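Side-chain contacts in putative alpha/beta hydrolase (Desulfitobacterium hafniense, PDB 4RPC), which probably hydrolyses an ester or related bond, though its natural substrate is not established: residues T220-L223 against A224-R228; E250-S253 against R254-E258; P237-H241 against A242-S246; E180-L183 against H184-A188. All coordinates share one frame; numbering follows the deposited sequence.

Contact 1 (T220-L223 against A224-R228); sequences TPLL and AEISR
Leu222 and Ile226, one helical turn apart, make the apolar part of this contact: Leu222 CD1 lies 4.1 Å from Ile226 CD1. Leu222 holds CG anti to its backbone N (chi1 -180°), beside its carbonyl carbon, which carries a methyl forward to the next turn. Apart from this methyl-methyl packing, Ile226 CG1 rests against the carbonyl oxygen Leu222 O at 3.3 Å, and the branched, buried side chain of Ile226 also touches Leu194 and Val201.

A mixed contact adjoins this one. Glu225 OE2 comes within 3.2 Å of Leu222 CD1, a close meeting of carboxylate oxygen and methyl in which the two side chains cross obliquely. Glu225 places CG between its own N and carbonyl carbon (chi1 75°), then runs out extended; its exposed position suits a charged group.

Backbone bonds tie the two halves. Ala224 N donates to Thr220 O at 2.9 Å and Ser227 N to Leu223 O at 3.0 Å, with Glu225 N to Pro221 O and Ile226 N to Leu222 O between them. Proline suits the first turn, where its missing N-H costs no helical bond. At the far end Ser227 leaves helical angles, and its OG bonds to Ala203 O.

This short helix makes the crossover of a beta-alpha-beta unit, from strand 204-210 to the parallel strand 232-236, as is usual in the alpha/beta hydrolase fold.

Contact 2 (E250-S253 against R254-E258); sequences EKIS and RLIRE
From Glu250 to Arg257 the backbone forms regular alpha helix, Arg254 N donating to Glu250 O at 3.1 Å, Leu255 N to Lys251 O, Ile256 N to Ile252 O at 3.0 Å with a nearly straight N-H angle of 164°, and Arg257 N to Ser253 O. On the buried side Ile252 and Ile256 meet at a slant, Ile252 CG2 lying 4.1 Å from Ile256 CD1. Ile252 keeps CG1 beside its backbone N (chi1 -54°), so the CG2 methyl falls beside the carbonyl carbon and faces the next turn. Ile256 also folds CG1 over the earlier turn, 3.5 Å from Ile252 O. Branched aliphatic residues suit this side because they bring bulk close to the helix and carry no polar group needing a partner. Leu255 adds its CB at 3.4 Å from Lys251 O.

The polar residues lie on other sides. Ser253 is small enough to let a neighbouring helix approach, and its buried hydroxyl is satisfied by Asp44 OD2. Arg257 rests CG 3.5 Å from Ser253 O, then extends to a salt bridge between NH2 and Asp47. Arg254, bent along its chain and exposed, touches the preceding turn chiefly through CB, 3.7 Å from Glu250 O.

Helix 249-259 packs on the sheet through Ile252, Leu255 and Ile256, which reach strands 112-119, 204-210 and 232-236, and meets helix 39-45 through Glu250, Ile252, Ser253 and Arg257.

Contact 3 (P237-H241 against A242-S246); sequences PNRGH and AEVLS
The carboxylate of Glu243 and the guanidinium of Arg239 are the flat groups that meet here, their planes turned 35° apart and their side chains crossing at about a right angle. Neither N-H nor oxygen is aimed at the other: Arg239 NE stays 4.6 Å from Glu243 OE2, which lies well out of the guanidinium plane. The touching is done instead by carbon, Arg239 CD at 3.6 Å from Glu243 CG. Within its own plane the guanidinium bonds through NH1 to Asn238 O at 3.0 Å, reaching that oxygen from above its carbonyl plane, and NH2 forms a salt bridge with Glu248.

The carboxylate has a different task. Glu243 OE1 offers its anti lone pair to Gly240 N at 2.7 Å, and Glu243 N returns a bond to Gly240 O at 3.0 Å, so that both the N-H and the C=O of Gly240 are held by the one glutamate. Glu243 reaches it with CG anti to its own N (chi1 -172°) and an extended chain. A water lies 2.6 Å from Glu243 OE2, close to Asn238 O as well.

This is the loop after the last strand, where alpha/beta hydrolases carry the catalytic histidine; His241 ND1 bonds to Glu213 and NE2 weakly to Ser96, consistent with a Ser-His-Glu triad. If an alanine stood in place of Glu243, the Gly240 N-H would probably lose its acceptor and the loop before His241 would be freer to move. A second water, 2.9 Å from Gly240 O, bridges to Val244 N, while Val244 CG2 packs 4.0 Å from Arg239 CG.

Contact 4 (E180-L183 against H184-A188); sequences EALL and HALLA
Glu180 O is bonded twice by His184: the backbone His184 N reaches it at 3.0 Å, and the ring nitrogen His184 ND1 also at 3.0 Å, the two donors coming from opposite faces of the carbonyl plane. The ring bond is the less direct, since the oxygen stands 30° out of the imidazole plane. His184 has CG beside its own backbone N (chi1 -82°), which turns the ring back toward the previous turn, where ND1 can act as donor. Glu180 bends its chain to follow, setting OE1 3.1 Å from His184 CE1, the carboxylate and ring planes 83° apart; a negative charge so near would probably polarise that C-H. Tyr66 completes the cluster: its ring meets the imidazole nearly parallel, and Glu180 touches it too.

Helix 179-191, which holds these residues, belongs to the mainly helical insertion between strands 112-119 and 204-210, the place where cap regions occur in this family. With a leucine at the His184 position, Glu180 O would probably lose its second donor and Tyr66 its flat aromatic partner.

The remaining carbonyls are served by the backbone. Ala185 N bonds to Ala181 O at 3.2 Å and weakly to Leu182 O, which takes its main bond from Leu186 N at 3.0 Å; Leu187 N bonds to Leu183 O at 2.9 Å. Leu182 and Leu186 lie side by side, Leu182 CD1 3.9 Å from Leu186 CD1, and Leu183 CG packs near Leu187 CD1. Leucines suit the side turned to helix 130-145, which Leu183, Leu186 and Leu187 touch.

In the fold
Contacts 3 and 4 are the more buried, whereas contacts 1 and 2 lie on helices with one face against the protein and the other open. Contacts 2 and 3 touch directly, Ile252 CD1 meeting Val244 CG1 at 3.8 Å, and their helices follow each other in the chain. Contacts 2 and 4 are furthest apart, about 29 Å between centres and on opposite sides of the chain's centre. Chemistry follows place: contacts 1 and 2 are aliphatic packing along helices of the sheet's core domain, contact 4 sets leucine packing beside a histidine bonded to a backbone carbonyl in the helical insertion, and contact 3 uses charge, glycine and water to shape the probable active-site loop.

Contact 1 (T220-L223 against A224-R228)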
loop_
_atom_site.group_PDB
_atom_site.type_symbol
_atom_site.label_atom_id
_atom_site.label_comp_id
_atom_site.label_asym_id
_atom_site.label_seq_id
_atom_site.Cartn_x
_atom_site.Cartn_y
_atom_site.Cartn_z
ATOM N N THR A 220 -11.995 -2.692 -9.119
ATOM C CA THR A 220 -12.221 -1.388 -9.695
ATOM C C THR A 220 -13.732 -1.030 -9.693
ATOM O O THR A 220 -14.078 0.112 -9.439
ATOM C CB THR A 220 -11.547 -1.239 -11.076
ATOM O OG1 THR A 220 -12.243 -2.033 -12.048
ATOM C CG2 THR A 220 -10.039 -1.642 -11.015
ATOM N N PRO A 221 -14.622 -1.992 -9.938
ATOM C CA PRO A 221 -16.055 -1.642 -9.774
ATOM C C PRO A 221 -16.427 -1.109 -8.371
ATOM O O PRO A 221 -17.133 -0.123 -8.252
ATOM C CB PRO A 221 -16.776 -2.966 -10.024
ATOM C CG PRO A 221 -15.842 -3.787 -10.836
ATOM C CD PRO A 221 -14.448 -3.325 -10.553
ATOM N N LEU A 222 -15.943 -1.759 -7.324
ATOM C CA LEU A 222 -16.175 -1.286 -5.965
ATOM C C LEU A 222 -15.635 0.118 -5.734
ATOM O O LEU A 222 -16.297 0.980 -5.151
ATOM C CB LEU A 222 -15.517 -2.243 -4.954
ATOM C CG LEU A 222 -15.691 -1.869 -3.488
ATOM C CD1 LEU A 222 -17.159 -1.609 -3.170
ATOM C CD2 LEU A 222 -15.169 -3.018 -2.670
ATOM N N LEU A 223 -14.425 0.370 -6.188
ATOM C CA LEU A 223 -13.848 1.704 -5.992
ATOM C C LEU A 223 -14.610 2.772 -6.756
ATOM O O LEU A 223 -14.734 3.907 -6.296
ATOM C CB LEU A 223 -12.397 1.695 -6.418
ATOM C CG LEU A 223 -11.543 0.707 -5.633
ATOM C CD1 LEU A 223 -10.210 0.496 -6.326
ATOM C CD2 LEU A 223 -11.378 1.170 -4.198
ATOM N N ALA A 224 -15.119 2.400 -7.922
ATOM C CA ALA A 224 -15.883 3.296 -8.746
ATOM C C ALA A 224 -17.213 3.739 -8.105
ATOM O O ALA A 224 -17.595 4.880 -8.276
ATOM C CB ALA A 224 -16.156 2.649 -10.090
ATOM N N GLU A 225 -17.904 2.861 -7.389
ATOM C CA GLU A 225 -19.109 3.271 -6.686
ATOM C C GLU A 225 -18.799 4.038 -5.400
ATOM O O GLU A 225 -19.628 4.780 -4.900
ATOM C CB GLU A 225 -20.011 2.084 -6.393
ATOM C CG GLU A 225 -19.565 1.173 -5.259
ATOM C CD GLU A 225 -20.418 -0.088 -5.148
ATOM O OE1 GLU A 225 -21.459 -0.135 -5.828
ATOM O OE2 GLU A 225 -20.057 -1.029 -4.388
ATOM N N ILE A 226 -17.596 3.900 -4.885
ATOM C CA ILE A 226 -17.178 4.662 -3.725
ATOM C C ILE A 226 -16.808 6.123 -4.070
ATOM O O ILE A 226 -17.155 7.043 -3.318
ATOM C CB ILE A 226 -16.030 3.906 -3.006
ATOM C CG1 ILE A 226 -16.653 2.714 -2.322
ATOM C CG2 ILE A 226 -15.304 4.749 -1.950
ATOM C CD1 ILE A 226 -15.654 1.912 -1.582
ATOM N N SER A 227 -16.087 6.337 -5.168
ATOM C CA SER A 227 -15.636 7.686 -5.480
ATOM C C SER A 227 -16.852 8.487 -5.974
ATOM O O SER A 227 -17.661 7.961 -6.661
ATOM C CB SER A 227 -14.496 7.724 -6.509
ATOM O OG SER A 227 -13.933 9.060 -6.576
ATOM N N ARG A 228 -16.976 9.736 -5.543
ATOM C CA ARG A 228 -17.899 10.682 -6.175
ATOM C C ARG A 228 -17.381 11.177 -7.549
ATOM O O ARG A 228 -17.989 12.058 -8.125
ATOM C CB ARG A 228 -18.102 11.927 -5.295
ATOM C CG ARG A 228 -18.435 11.682 -3.833
ATOM C CD ARG A 228 -19.172 12.877 -3.221
ATOM N NE ARG A 228 -20.122 12.458 -2.167
ATOM C CZ ARG A 228 -19.861 12.386 -0.855
ATOM N NH1 ARG A 228 -18.672 12.707 -0.358
ATOM N NH2 ARG A 228 -20.803 11.977 -0.024
#

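Contact 2 (E250-S253 against R254-E258)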
loop_
_atom_site.group_PDB
_atom_site.type_symbol
_atom_site.label_atom_id
_atom_site.label_comp_id
_atom_site.label_asym_id
_atom_site.label_seq_id
_atom_site.Cartn_x
_atom_site.Cartn_y
_atom_site.Cartn_z
ATOM N N GLU A 250 10.686 5.013 -10.132
ATOM C CA GLU A 250 10.692 6.275 -10.838
ATOM C C GLU A 250 9.440 6.502 -11.698
ATOM O O GLU A 250 9.044 7.650 -11.851
ATOM C CB GLU A 250 11.991 6.486 -11.627
ATOM C CG GLU A 250 12.199 5.575 -12.834
ATOM C CD GLU A 250 12.709 4.184 -12.485
ATOM O OE1 GLU A 250 12.932 3.856 -11.285
ATOM O OE2 GLU A 250 12.882 3.425 -13.456
ATOM N N LYS A 251 8.769 5.454 -12.187
ATOM C CA LYS A 251 7.478 5.687 -12.873
ATOM C C LYS A 251 6.367 6.051 -11.916
ATOM O O LYS A 251 5.395 6.680 -12.304
ATOM C CB LYS A 251 6.993 4.488 -13.669
ATOM C CG LYS A 251 7.948 4.020 -14.719
ATOM C CD LYS A 251 7.302 2.894 -15.507
ATOM C CE LYS A 251 8.292 2.347 -16.530
ATOM N NZ LYS A 251 7.562 1.616 -17.577
ATOM N N ILE A 252 6.472 5.606 -10.667
ATOM C CA ILE A 252 5.494 6.032 -9.670
ATOM C C ILE A 252 5.693 7.520 -9.400
ATOM O O ILE A 252 4.729 8.246 -9.336
ATOM C CB ILE A 252 5.570 5.263 -8.300
ATOM C CG1 ILE A 252 5.492 3.725 -8.437
ATOM C CG2 ILE A 252 4.470 5.744 -7.379
ATOM C CD1 ILE A 252 4.254 3.197 -9.065
ATOM N N SER A 253 6.937 7.952 -9.191
ATOM C CA SER A 253 7.277 9.405 -9.047
ATOM C C SER A 253 6.706 10.285 -10.113
ATOM O O SER A 253 6.159 11.331 -9.834
ATOM C CB SER A 253 8.774 9.625 -9.118
ATOM O OG SER A 253 9.342 8.971 -8.048
ATOM N N ARG A 254 6.902 9.863 -11.348
ATOM C CA ARG A 254 6.441 10.637 -12.499
ATOM C C ARG A 254 4.928 10.737 -12.451
ATOM O O ARG A 254 4.347 11.777 -12.634
ATOM C CB ARG A 254 6.881 9.930 -13.773
ATOM C CG ARG A 254 7.228 10.822 -14.917
ATOM C CD ARG A 254 8.350 10.218 -15.746
ATOM N NE ARG A 254 7.909 9.871 -17.087
ATOM C CZ ARG A 254 7.748 10.737 -18.083
ATOM N NH1 ARG A 254 7.960 12.042 -17.907
ATOM N NH2 ARG A 254 7.365 10.292 -19.264
ATOM N N LEU A 255 4.278 9.638 -12.164
ATOM C CA LEU A 255 2.832 9.622 -12.134
ATOM C C LEU A 255 2.256 10.533 -11.030
ATOM O O LEU A 255 1.271 11.253 -11.249
ATOM C CB LEU A 255 2.387 8.191 -11.910
ATOM C CG LEU A 255 0.913 7.893 -12.103
ATOM C CD1 LEU A 255 0.406 8.492 -13.402
ATOM C CD2 LEU A 255 0.722 6.373 -12.099
ATOM N N ILE A 256 2.871 10.508 -9.851
ATOM C CA ILE A 256 2.456 11.393 -8.771
ATOM C C ILE A 256 2.541 12.875 -9.196
ATOM O O ILE A 256 1.614 13.649 -8.979
ATOM C CB ILE A 256 3.272 11.160 -7.479
ATOM C CG1 ILE A 256 2.853 9.835 -6.835
ATOM C CG2 ILE A 256 2.970 12.256 -6.479
ATOM C CD1 ILE A 256 3.748 9.357 -5.694
ATOM N N ARG A 257 3.647 13.246 -9.818
ATOM C CA ARG A 257 3.846 14.621 -10.334
ATOM C C ARG A 257 2.787 14.942 -11.354
ATOM O O ARG A 257 2.222 16.013 -11.306
ATOM C CB ARG A 257 5.215 14.806 -11.017
ATOM C CG ARG A 257 6.418 14.840 -10.084
ATOM C CD ARG A 257 7.718 15.321 -10.767
ATOM N NE ARG A 257 8.775 15.626 -9.775
ATOM C CZ ARG A 257 9.011 16.831 -9.243
ATOM N NH1 ARG A 257 8.285 17.893 -9.600
ATOM N NH2 ARG A 257 9.972 16.984 -8.329
ATOM N N GLU A 258 2.506 14.001 -12.256
ATOM C CA GLU A 258 1.523 14.209 -13.343
ATOM C C GLU A 258 0.132 14.415 -12.820
ATOM O O GLU A 258 -0.530 15.326 -13.198
ATOM C CB GLU A 258 1.490 13.008 -14.305
ATOM C CG GLU A 258 2.704 12.885 -15.229
ATOM C CD GLU A 258 2.696 11.573 -16.015
ATOM O OE1 GLU A 258 2.014 10.588 -15.574
ATOM O OE2 GLU A 258 3.384 11.520 -17.060
#

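Contact 3 (P237-H241 against A242-S246)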
loop_
_atom_site.group_PDB
_atom_site.type_symbol
_atom_site.label_atom_id
_atom_site.label_comp_id
_atom_site.label_asym_id
_atom_site.label_seq_id
_atom_site.Cartn_x
_atom_site.Cartn_y
_atom_site.Cartn_z
ATOM N N PRO A 237 2.217 -2.850 -18.454
ATOM C CA PRO A 237 2.196 -4.164 -19.097
ATOM C C PRO A 237 3.347 -5.012 -18.600
ATOM O O PRO A 237 4.389 -4.459 -18.183
ATOM C CB PRO A 237 2.399 -3.846 -20.584
ATOM C CG PRO A 237 3.130 -2.524 -20.609
ATOM C CD PRO A 237 2.854 -1.819 -19.296
ATOM N N ASN A 238 3.147 -6.329 -18.649
ATOM C CA ASN A 238 4.113 -7.327 -18.198
ATOM C C ASN A 238 4.636 -7.043 -16.831
ATOM O O ASN A 238 5.820 -7.309 -16.573
ATOM C CB ASN A 238 5.310 -7.421 -19.117
ATOM C CG ASN A 238 4.930 -7.842 -20.451
ATOM O OD1 ASN A 238 4.257 -8.845 -20.577
ATOM N ND2 ASN A 238 5.295 -7.068 -21.474
ATOM N N ARG A 239 3.764 -6.523 -15.965
ATOM C CA ARG A 239 4.160 -6.227 -14.592
ATOM C C ARG A 239 3.227 -6.967 -13.613
ATOM O O ARG A 239 2.023 -7.067 -13.833
ATOM C CB ARG A 239 4.200 -4.713 -14.329
ATOM C CG ARG A 239 5.217 -3.909 -15.170
ATOM C CD ARG A 239 6.638 -4.353 -14.843
ATOM N NE ARG A 239 7.643 -3.618 -15.604
ATOM C CZ ARG A 239 8.144 -4.010 -16.769
ATOM N NH1 ARG A 239 7.781 -5.162 -17.342
ATOM N NH2 ARG A 239 9.048 -3.254 -17.362
ATOM N N GLY A 240 3.827 -7.541 -12.567
ATOM C CA GLY A 240 3.055 -8.160 -11.495
ATOM C C GLY A 240 2.886 -7.304 -10.253
ATOM O O GLY A 240 3.186 -6.118 -10.231
ATOM N N HIS A 241 2.399 -7.930 -9.199
ATOM C CA HIS A 241 2.084 -7.234 -7.956
ATOM C C HIS A 241 3.304 -6.523 -7.422
ATOM O O HIS A 241 4.330 -7.139 -7.163
ATOM C CB HIS A 241 1.610 -8.255 -6.920
ATOM C CG HIS A 241 1.095 -7.662 -5.646
ATOM N ND1 HIS A 241 -0.187 -7.194 -5.513
ATOM C CD2 HIS A 241 1.672 -7.524 -4.429
ATOM C CE1 HIS A 241 -0.391 -6.798 -4.268
ATOM N NE2 HIS A 241 0.726 -6.985 -3.594
ATOM N N ALA A 242 3.198 -5.206 -7.310
ATOM C CA ALA A 242 4.294 -4.360 -6.813
ATOM C C ALA A 242 5.584 -4.364 -7.656
ATOM O O ALA A 242 6.602 -3.897 -7.171
ATOM C CB ALA A 242 4.607 -4.755 -5.361
ATOM N N GLU A 243 5.557 -4.885 -8.900
ATOM C CA GLU A 243 6.759 -4.928 -9.770
ATOM C C GLU A 243 7.242 -3.500 -10.205
ATOM O O GLU A 243 8.469 -3.202 -10.208
ATOM C CB GLU A 243 6.498 -5.794 -11.013
ATOM C CG GLU A 243 7.746 -6.039 -11.830
ATOM C CD GLU A 243 7.645 -7.192 -12.818
ATOM O OE1 GLU A 243 6.527 -7.769 -13.026
ATOM O OE2 GLU A 243 8.725 -7.506 -13.437
ATOM N N VAL A 244 6.297 -2.627 -10.517
ATOM C CA VAL A 244 6.642 -1.254 -10.848
ATOM C C VAL A 244 7.316 -0.576 -9.661
ATOM O O VAL A 244 8.278 0.167 -9.814
ATOM C CB VAL A 244 5.403 -0.423 -11.247
ATOM C CG1 VAL A 244 5.840 0.981 -11.656
ATOM C CG2 VAL A 244 4.680 -1.031 -12.453
ATOM N N LEU A 245 6.817 -0.830 -8.451
ATOM C CA LEU A 245 7.437 -0.240 -7.260
ATOM C C LEU A 245 8.819 -0.796 -7.030
ATOM O O LEU A 245 9.747 -0.075 -6.641
ATOM C CB LEU A 245 6.536 -0.546 -6.036
ATOM C CG LEU A 245 6.988 0.018 -4.723
ATOM C CD1 LEU A 245 7.098 1.538 -4.817
ATOM C CD2 LEU A 245 5.984 -0.404 -3.624
ATOM N N SER A 246 8.966 -2.088 -7.244
ATOM C CA SER A 246 10.220 -2.742 -6.928
ATOM C C SER A 246 11.314 -2.265 -7.876
ATOM O O SER A 246 12.279 -1.646 -7.433
ATOM C CB SER A 246 10.095 -4.242 -6.999
ATOM O OG SER A 246 11.280 -4.863 -6.599
HETATM O O HOH W 1 7.777 -8.597 -15.580
HETATM O O HOH W 2 3.157 -3.301 -10.698
#

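Contact 4 (E180-L183 against H184-A188)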
loop_
_atom_site.group_PDB
_atom_site.type_symbol
_atom_site.label_atom_id
_atom_site.label_comp_id
_atom_site.label_asym_id
_atom_site.label_seq_id
_atom_site.Cartn_x
_atom_site.Cartn_y
_atom_site.Cartn_z
ATOM N N GLU A 180 5.437 -12.688 13.588
ATOM C CA GLU A 180 4.226 -12.191 14.261
ATOM C C GLU A 180 3.810 -10.872 13.677
ATOM O O GLU A 180 2.656 -10.643 13.499
ATOM C CB GLU A 180 4.392 -11.983 15.766
ATOM C CG GLU A 180 3.965 -13.115 16.709
ATOM C CD GLU A 180 2.637 -13.816 16.444
ATOM O OE1 GLU A 180 1.582 -13.320 16.917
ATOM O OE2 GLU A 180 2.675 -14.908 15.814
ATOM N N ALA A 181 4.757 -9.983 13.391
ATOM C CA ALA A 181 4.403 -8.647 12.921
ATOM C C ALA A 181 3.772 -8.713 11.543
ATOM O O ALA A 181 2.766 -8.067 11.238
ATOM C CB ALA A 181 5.634 -7.751 12.914
ATOM N N LEU A 182 4.361 -9.540 10.730
ATOM C CA LEU A 182 3.886 -9.764 9.365
ATOM C C LEU A 182 2.528 -10.368 9.373
ATOM O O LEU A 182 1.635 -9.913 8.654
ATOM C CB LEU A 182 4.838 -10.709 8.650
ATOM C CG LEU A 182 4.504 -11.248 7.279
ATOM C CD1 LEU A 182 4.340 -10.051 6.391
ATOM C CD2 LEU A 182 5.626 -12.117 6.728
ATOM N N LEU A 183 2.371 -11.410 10.194
ATOM C CA LEU A 183 1.107 -12.067 10.308
ATOM C C LEU A 183 -0.025 -11.115 10.732
ATOM O O LEU A 183 -1.096 -11.133 10.149
ATOM C CB LEU A 183 1.222 -13.276 11.264
ATOM C CG LEU A 183 -0.009 -14.105 11.474
ATOM C CD1 LEU A 183 -0.309 -14.903 10.253
ATOM C CD2 LEU A 183 0.192 -15.075 12.618
ATOM N N HIS A 184 0.172 -10.311 11.767
ATOM C CA HIS A 184 -0.879 -9.389 12.190
ATOM C C HIS A 184 -1.287 -8.368 11.137
ATOM O O HIS A 184 -2.467 -7.983 11.035
ATOM C CB HIS A 184 -0.425 -8.663 13.440
ATOM C CG HIS A 184 -0.659 -9.479 14.637
ATOM N ND1 HIS A 184 0.354 -10.097 15.331
ATOM C CD2 HIS A 184 -1.816 -9.911 15.177
ATOM C CE1 HIS A 184 -0.172 -10.806 16.311
ATOM N NE2 HIS A 184 -1.487 -10.719 16.225
ATOM N N ALA A 185 -0.308 -7.988 10.329
ATOM C CA ALA A 185 -0.522 -7.028 9.265
ATOM C C ALA A 185 -1.380 -7.682 8.200
ATOM O O ALA A 185 -2.319 -7.052 7.637
ATOM C CB ALA A 185 0.776 -6.582 8.675
ATOM N N LEU A 186 -1.064 -8.933 7.924
ATOM C CA LEU A 186 -1.843 -9.711 6.948
ATOM C C LEU A 186 -3.260 -10.063 7.413
ATOM O O LEU A 186 -4.200 -10.104 6.577
ATOM C CB LEU A 186 -1.116 -10.974 6.567
ATOM C CG LEU A 186 0.126 -10.691 5.722
ATOM C CD1 LEU A 186 0.982 -11.939 5.710
ATOM C CD2 LEU A 186 -0.162 -10.204 4.297
ATOM N N LEU A 187 -3.412 -10.309 8.703
ATOM C CA LEU A 187 -4.744 -10.545 9.217
ATOM C C LEU A 187 -5.587 -9.280 8.996
ATOM O O LEU A 187 -6.735 -9.365 8.528
ATOM C CB LEU A 187 -4.740 -10.977 10.684
ATOM C CG LEU A 187 -4.070 -12.305 11.022
ATOM C CD1 LEU A 187 -3.706 -12.375 12.478
ATOM C CD2 LEU A 187 -4.978 -13.494 10.654
ATOM N N ALA A 188 -4.982 -8.126 9.296
ATOM C CA ALA A 188 -5.629 -6.820 9.116
ATOM C C ALA A 188 -5.948 -6.641 7.673
ATOM O O ALA A 188 -7.064 -6.306 7.349
ATOM C CB ALA A 188 -4.792 -5.647 9.636
#